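Non-structural protein 3 (Porcine deltacoronavirus, PDB 6LN0) is a multidomain component of the coronavirus replication machinery that joins a macro domain, probably an ADP-ribose-binding module, to a papain-like protease with a zinc-binding site. Local coordinates at residues L1-P9 and L111-I119; P66-D74 and A84-P92. All blocks are in the same frame, centred on the assembly; numbering follows the deposited sequence.

Contact 1: residues L1-P9 and L111-I119; sequences LPPEAIKQP and LTEPAHYVI
K7 and P114 are joined by one nearly straight backbone hydrogen bond: K7 N donates to P114 O at 2.9 Å with an N-H...O angle of 178°. P114 is the centre of an inverse gamma turn, a tight bend that turns its carbonyl toward the N-terminal segment. The apolar surface on this side comes mainly from the P114 ring. The I6 side chain lies alongside it, pointing the same way, while CD of P9 packs 4.3 Å from CB of P114. On the other side of the K7 bond, A5 O sits 3.5 Å from CB of A115.

The K7 side chain runs beside that of H116, bent at chi2 (128°) and again at chi4, and its CE comes to 4.1 Å from H116 CB. Its amino group is held by a salt bridge to D27, and the H116 ring is fixed at both nitrogens by S29 and T150. At the start of the chain L1 makes a looser contact, its CD2 lying 4.1 Å from the carboxylate carbon CD of E113.

Behind this layer, A115 packs on V30 of strand 29-34, and the backbones of H116 and Y117 bond to V30 and T150 respectively, which places this part of the chain between strands 29-34 and 146-152. A single backbone bond, flanked by aliphatic carbons and a lysine whose charge is met by D27, thus ties the N-terminal arm of the macro domain to the turn that precedes a central strand.

Contact 2: residues P66-D74 and A84-P92; sequences PISGPLTTD and ACILHVVPP
H88 pairs with L71 in the antiparallel hairpin of strands 71-74 and 83-89, and its side chain adds a bond to those of the backbone. Starting at CB, the side chain meets CD1 of I67 at 4.2 Å, the two crossing at about a right angle. CB and CG both lie close to L71 O. With CG anti to the carbonyl carbon (chi1 -56°), the ring runs alongside L71, and chi2 (73°) turns ND1 to L71 O, 3.2 Å away. That oxygen is in the ring plane, but ND1 stands 48° above the carbonyl plane; H88 N donates to the same oxygen at 2.9 Å. CE1 then meets T73, 3.5 Å from its OG1, and NE2 at the far end is bonded to the hydroxyl of Y57.

L71 N returns a bond to H88 O, and T73 and I86 exchange two more, the shorter from I86 N to T73 O at 2.7 Å. Across the sheet from H88, CD1 of L87 touches OG1 of T72 at 3.8 Å, while CB of P70 packs 3.6 Å from CG1 of V89. Two donors from one residue therefore grip L71 O, and because ND1 donates here, NE2 probably accepts from Y57 if the imidazole is neutral; H88 thus joins L71 of the edge strand to helix 55-64.

Both contacts belong to the macro domain at one end of the elongated chain, their centres about 15 Å apart, and both reach its six-stranded mixed sheet. Contact 2 is nested within the loop that contact 1 closes: the chain leaves 1-9, forms the hairpin 66-74/84-92, and comes back at 111-119 after helix 99-110. In the sheet, strand 29-34 separates strand 117-120 from strand 83-89, with 71-74 at the outer edge. The contacts also meet directly, through packing of P2 CD on C85 SG (3.8 Å) and A5 CB on A84 CB (3.9 Å). The N-terminal arm thus bridges the turn before a central strand and the start of strand 83-89.

Contact 1: residues L1-P9 and L111-I119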
# COMPACT_ATOMS: atom_id res chain seq x y z
N LEU A 1 -46.22 -1.15 0.55
CA LEU A 1 -46.67 -2.41 1.13
C LEU A 1 -47.39 -3.44 0.23
O LEU A 1 -47.68 -4.52 0.73
CB LEU A 1 -47.58 -2.09 2.31
CG LEU A 1 -47.06 -0.94 3.16
CD1 LEU A 1 -48.14 -0.40 4.12
CD2 LEU A 1 -45.79 -1.37 3.91
N PRO A 2 -47.72 -3.15 -1.03
CA PRO A 2 -48.48 -4.14 -1.82
C PRO A 2 -47.69 -5.43 -1.96
O PRO A 2 -46.49 -5.41 -2.26
CB PRO A 2 -48.67 -3.46 -3.18
CG PRO A 2 -48.43 -2.06 -2.93
CD PRO A 2 -47.40 -1.99 -1.87
N PRO A 3 -48.35 -6.58 -1.81
CA PRO A 3 -47.62 -7.85 -1.79
C PRO A 3 -46.91 -8.16 -3.09
O PRO A 3 -45.91 -8.88 -3.06
CB PRO A 3 -48.72 -8.88 -1.48
CG PRO A 3 -49.98 -8.25 -1.94
CD PRO A 3 -49.81 -6.77 -1.71
N GLU A 4 -47.38 -7.67 -4.23
CA GLU A 4 -46.68 -8.03 -5.46
C GLU A 4 -45.36 -7.30 -5.63
O GLU A 4 -44.58 -7.68 -6.51
CB GLU A 4 -47.58 -7.78 -6.69
CG GLU A 4 -47.97 -6.34 -6.94
CD GLU A 4 -49.15 -5.90 -6.08
OE1 GLU A 4 -49.72 -4.81 -6.33
OE2 GLU A 4 -49.52 -6.67 -5.16
N ALA A 5 -45.09 -6.29 -4.80
CA ALA A 5 -43.88 -5.47 -4.91
C ALA A 5 -42.71 -6.02 -4.09
O ALA A 5 -41.60 -5.47 -4.17
CB ALA A 5 -44.18 -4.03 -4.49
N ILE A 6 -42.93 -7.07 -3.31
CA ILE A 6 -41.93 -7.53 -2.35
C ILE A 6 -40.90 -8.40 -3.06
O ILE A 6 -41.24 -9.26 -3.88
CB ILE A 6 -42.62 -8.29 -1.20
CG1 ILE A 6 -41.57 -8.83 -0.23
CG2 ILE A 6 -43.46 -9.45 -1.73
CD1 ILE A 6 -40.68 -7.83 0.31
N LYS A 7 -39.62 -8.14 -2.79
CA LYS A 7 -38.54 -9.03 -3.20
C LYS A 7 -37.66 -9.32 -2.00
O LYS A 7 -37.36 -8.41 -1.21
CB LYS A 7 -37.72 -8.43 -4.34
CG LYS A 7 -38.53 -8.14 -5.57
CD LYS A 7 -38.32 -6.72 -6.03
CE LYS A 7 -39.22 -6.40 -7.22
NZ LYS A 7 -38.63 -6.88 -8.51
N GLN A 8 -37.26 -10.57 -1.84
CA GLN A 8 -36.46 -10.95 -0.69
C GLN A 8 -35.09 -10.27 -0.76
O GLN A 8 -34.57 -10.03 -1.85
CB GLN A 8 -36.29 -12.46 -0.60
CG GLN A 8 -37.59 -13.22 -0.34
CD GLN A 8 -37.99 -14.12 -1.51
OE1 GLN A 8 -37.23 -14.27 -2.47
NE2 GLN A 8 -39.18 -14.72 -1.43
N PRO A 9 -34.51 -9.92 0.40
CA PRO A 9 -33.20 -9.25 0.44
C PRO A 9 -32.16 -9.75 -0.55
O PRO A 9 -32.12 -10.93 -0.92
CB PRO A 9 -32.76 -9.50 1.88
CG PRO A 9 -34.06 -9.38 2.66
CD PRO A 9 -35.18 -9.85 1.72
N LEU A 111 -37.01 4.36 2.00
CA LEU A 111 -36.38 3.06 1.77
C LEU A 111 -36.52 2.24 3.04
O LEU A 111 -35.63 2.20 3.89
CB LEU A 111 -34.93 3.24 1.35
CG LEU A 111 -34.78 4.10 0.10
CD1 LEU A 111 -33.59 5.04 0.21
CD2 LEU A 111 -34.67 3.22 -1.15
N THR A 112 -37.67 1.59 3.18
CA THR A 112 -38.05 0.91 4.40
C THR A 112 -38.39 -0.55 4.21
O THR A 112 -38.38 -1.30 5.18
CB THR A 112 -39.26 1.61 5.04
OG1 THR A 112 -40.40 1.46 4.18
CG2 THR A 112 -38.97 3.08 5.24
N GLU A 113 -38.68 -0.97 2.99
CA GLU A 113 -39.18 -2.30 2.68
C GLU A 113 -38.37 -2.87 1.53
O GLU A 113 -37.77 -2.13 0.75
CB GLU A 113 -40.67 -2.24 2.30
CG GLU A 113 -41.51 -1.37 3.21
CD GLU A 113 -41.77 -2.04 4.55
OE1 GLU A 113 -41.61 -1.37 5.61
OE2 GLU A 113 -42.12 -3.25 4.54
N PRO A 114 -38.31 -4.18 1.40
CA PRO A 114 -37.49 -4.74 0.32
C PRO A 114 -38.24 -4.80 -1.00
O PRO A 114 -38.90 -5.78 -1.34
CB PRO A 114 -37.10 -6.12 0.87
CG PRO A 114 -38.23 -6.46 1.78
CD PRO A 114 -38.81 -5.20 2.33
N ALA A 115 -38.14 -3.69 -1.73
CA ALA A 115 -38.83 -3.48 -3.00
C ALA A 115 -37.87 -2.78 -3.95
O ALA A 115 -36.80 -2.31 -3.55
CB ALA A 115 -40.10 -2.63 -2.83
N HIS A 116 -38.27 -2.70 -5.22
CA HIS A 116 -37.51 -1.96 -6.22
C HIS A 116 -38.00 -0.52 -6.26
O HIS A 116 -39.13 -0.25 -6.69
CB HIS A 116 -37.64 -2.59 -7.60
CG HIS A 116 -37.13 -1.70 -8.69
ND1 HIS A 116 -37.91 -1.29 -9.76
CD2 HIS A 116 -35.93 -1.08 -8.84
CE1 HIS A 116 -37.20 -0.49 -10.54
NE2 HIS A 116 -36.00 -0.35 -10.01
N TYR A 117 -37.15 0.40 -5.86
CA TYR A 117 -37.49 1.81 -5.78
C TYR A 117 -37.00 2.55 -7.02
O TYR A 117 -35.91 2.28 -7.53
CB TYR A 117 -36.87 2.43 -4.53
CG TYR A 117 -37.49 1.95 -3.25
CD1 TYR A 117 -38.61 2.59 -2.72
CD2 TYR A 117 -36.96 0.87 -2.56
CE1 TYR A 117 -39.19 2.16 -1.53
CE2 TYR A 117 -37.54 0.44 -1.37
CZ TYR A 117 -38.65 1.09 -0.87
OH TYR A 117 -39.22 0.67 0.31
N VAL A 118 -37.81 3.48 -7.49
CA VAL A 118 -37.43 4.39 -8.56
C VAL A 118 -37.55 5.78 -7.99
O VAL A 118 -38.64 6.19 -7.56
CB VAL A 118 -38.31 4.21 -9.81
CG1 VAL A 118 -37.91 5.17 -10.87
CG2 VAL A 118 -38.19 2.78 -10.32
N ILE A 119 -36.44 6.50 -7.93
CA ILE A 119 -36.45 7.75 -7.19
C ILE A 119 -35.89 8.89 -8.05
O ILE A 119 -34.71 8.88 -8.41
CB ILE A 119 -35.66 7.62 -5.87
CG1 ILE A 119 -36.00 6.31 -5.16
CG2 ILE A 119 -35.95 8.77 -4.94
CD1 ILE A 119 -35.64 6.30 -3.69

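Contact 2: residues P66-D74 and A84-P92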
# COMPACT_ATOMS: atom_id res chain seq x y z
N PRO A 66 -54.43 17.77 2.43
CA PRO A 66 -53.04 17.96 2.87
C PRO A 66 -52.50 16.71 3.54
O PRO A 66 -53.20 16.05 4.32
CB PRO A 66 -53.15 19.12 3.87
CG PRO A 66 -54.43 18.88 4.53
CD PRO A 66 -55.35 18.26 3.49
N ILE A 67 -51.25 16.36 3.21
CA ILE A 67 -50.58 15.21 3.82
C ILE A 67 -49.44 15.70 4.70
O ILE A 67 -48.64 16.55 4.29
CB ILE A 67 -50.04 14.21 2.77
CG1 ILE A 67 -49.03 14.87 1.83
CG2 ILE A 67 -51.18 13.56 2.02
CD1 ILE A 67 -48.13 13.85 1.12
N SER A 68 -49.37 15.14 5.90
CA SER A 68 -48.33 15.44 6.88
C SER A 68 -47.12 14.51 6.75
O SER A 68 -45.97 14.97 6.76
CB SER A 68 -48.92 15.36 8.28
OG SER A 68 -47.94 14.89 9.18
N GLY A 69 -47.35 13.20 6.65
CA GLY A 69 -46.27 12.26 6.45
C GLY A 69 -46.40 11.59 5.11
O GLY A 69 -47.33 11.89 4.34
N PRO A 70 -45.49 10.66 4.81
CA PRO A 70 -45.54 9.97 3.50
C PRO A 70 -46.85 9.22 3.32
O PRO A 70 -47.41 8.69 4.27
CB PRO A 70 -44.36 9.00 3.55
CG PRO A 70 -43.54 9.43 4.74
CD PRO A 70 -44.50 10.05 5.71
N LEU A 71 -47.33 9.21 2.08
CA LEU A 71 -48.57 8.56 1.71
C LEU A 71 -48.30 7.52 0.63
O LEU A 71 -47.59 7.79 -0.34
CB LEU A 71 -49.58 9.60 1.21
CG LEU A 71 -50.65 9.11 0.24
CD1 LEU A 71 -51.59 8.19 0.98
CD2 LEU A 71 -51.42 10.28 -0.38
N THR A 72 -48.85 6.32 0.80
CA THR A 72 -48.77 5.34 -0.28
C THR A 72 -50.07 5.32 -1.06
O THR A 72 -51.16 5.42 -0.49
CB THR A 72 -48.47 3.92 0.21
OG1 THR A 72 -47.29 3.94 1.00
CG2 THR A 72 -48.22 3.02 -0.99
N THR A 73 -49.95 5.16 -2.36
CA THR A 73 -51.06 5.23 -3.27
C THR A 73 -50.89 4.13 -4.31
O THR A 73 -49.77 3.74 -4.64
CB THR A 73 -51.07 6.63 -3.90
OG1 THR A 73 -51.70 7.53 -3.00
CG2 THR A 73 -51.79 6.65 -5.15
N ASP A 74 -52.02 3.61 -4.79
CA ASP A 74 -52.00 2.73 -5.94
C ASP A 74 -51.43 3.47 -7.14
O ASP A 74 -51.36 4.69 -7.16
CB ASP A 74 -53.43 2.22 -6.21
CG ASP A 74 -53.47 1.07 -7.18
OD1 ASP A 74 -53.22 1.28 -8.38
OD2 ASP A 74 -53.79 -0.06 -6.76
N ALA A 84 -46.06 -0.76 -9.16
CA ALA A 84 -46.99 -1.37 -8.21
C ALA A 84 -47.71 -0.31 -7.40
O ALA A 84 -48.89 -0.47 -7.07
CB ALA A 84 -46.26 -2.34 -7.29
N CYS A 85 -47.01 0.77 -7.05
CA CYS A 85 -47.64 1.83 -6.26
C CYS A 85 -46.77 3.08 -6.32
O CYS A 85 -45.65 3.06 -6.85
CB CYS A 85 -47.85 1.38 -4.82
SG CYS A 85 -46.30 0.94 -4.01
N ILE A 86 -47.30 4.16 -5.77
CA ILE A 86 -46.69 5.48 -5.78
C ILE A 86 -46.56 5.96 -4.35
O ILE A 86 -47.53 5.93 -3.59
CB ILE A 86 -47.52 6.48 -6.61
CG1 ILE A 86 -47.45 6.12 -8.09
CG2 ILE A 86 -47.04 7.92 -6.41
CD1 ILE A 86 -48.57 6.71 -8.93
N LEU A 87 -45.37 6.39 -3.98
CA LEU A 87 -45.09 6.84 -2.62
C LEU A 87 -44.81 8.34 -2.67
O LEU A 87 -44.03 8.80 -3.51
CB LEU A 87 -43.90 6.06 -2.05
CG LEU A 87 -43.33 6.35 -0.66
CD1 LEU A 87 -44.42 6.37 0.37
CD2 LEU A 87 -42.25 5.31 -0.31
N HIS A 88 -45.46 9.09 -1.79
CA HIS A 88 -45.39 10.55 -1.80
C HIS A 88 -44.63 11.01 -0.58
O HIS A 88 -44.98 10.64 0.54
CB HIS A 88 -46.78 11.21 -1.79
CG HIS A 88 -47.66 10.77 -2.91
ND1 HIS A 88 -48.24 9.53 -2.96
CD2 HIS A 88 -48.05 11.41 -4.04
CE1 HIS A 88 -48.96 9.42 -4.06
NE2 HIS A 88 -48.85 10.55 -4.74
N VAL A 89 -43.63 11.87 -0.79
CA VAL A 89 -42.87 12.48 0.29
C VAL A 89 -42.58 13.93 -0.04
O VAL A 89 -42.37 14.30 -1.20
CB VAL A 89 -41.58 11.71 0.57
CG1 VAL A 89 -41.92 10.43 1.28
CG2 VAL A 89 -40.88 11.42 -0.75
N VAL A 90 -42.53 14.76 1.00
CA VAL A 90 -42.34 16.20 0.87
C VAL A 90 -40.87 16.54 1.10
O VAL A 90 -40.41 16.57 2.25
CB VAL A 90 -43.25 16.96 1.85
CG1 VAL A 90 -43.15 18.45 1.63
CG2 VAL A 90 -44.68 16.49 1.69
N PRO A 91 -40.09 16.79 0.04
CA PRO A 91 -38.70 17.18 0.25
C PRO A 91 -38.63 18.47 1.06
O PRO A 91 -39.56 19.29 1.03
CB PRO A 91 -38.18 17.39 -1.18
CG PRO A 91 -39.13 16.66 -2.07
CD PRO A 91 -40.46 16.73 -1.38
N PRO A 92 -37.55 18.67 1.80
CA PRO A 92 -37.30 20.00 2.36
C PRO A 92 -36.94 20.95 1.23
O PRO A 92 -36.42 20.54 0.19
CB PRO A 92 -36.11 19.76 3.30
CG PRO A 92 -35.36 18.67 2.61
CD PRO A 92 -36.41 17.76 2.03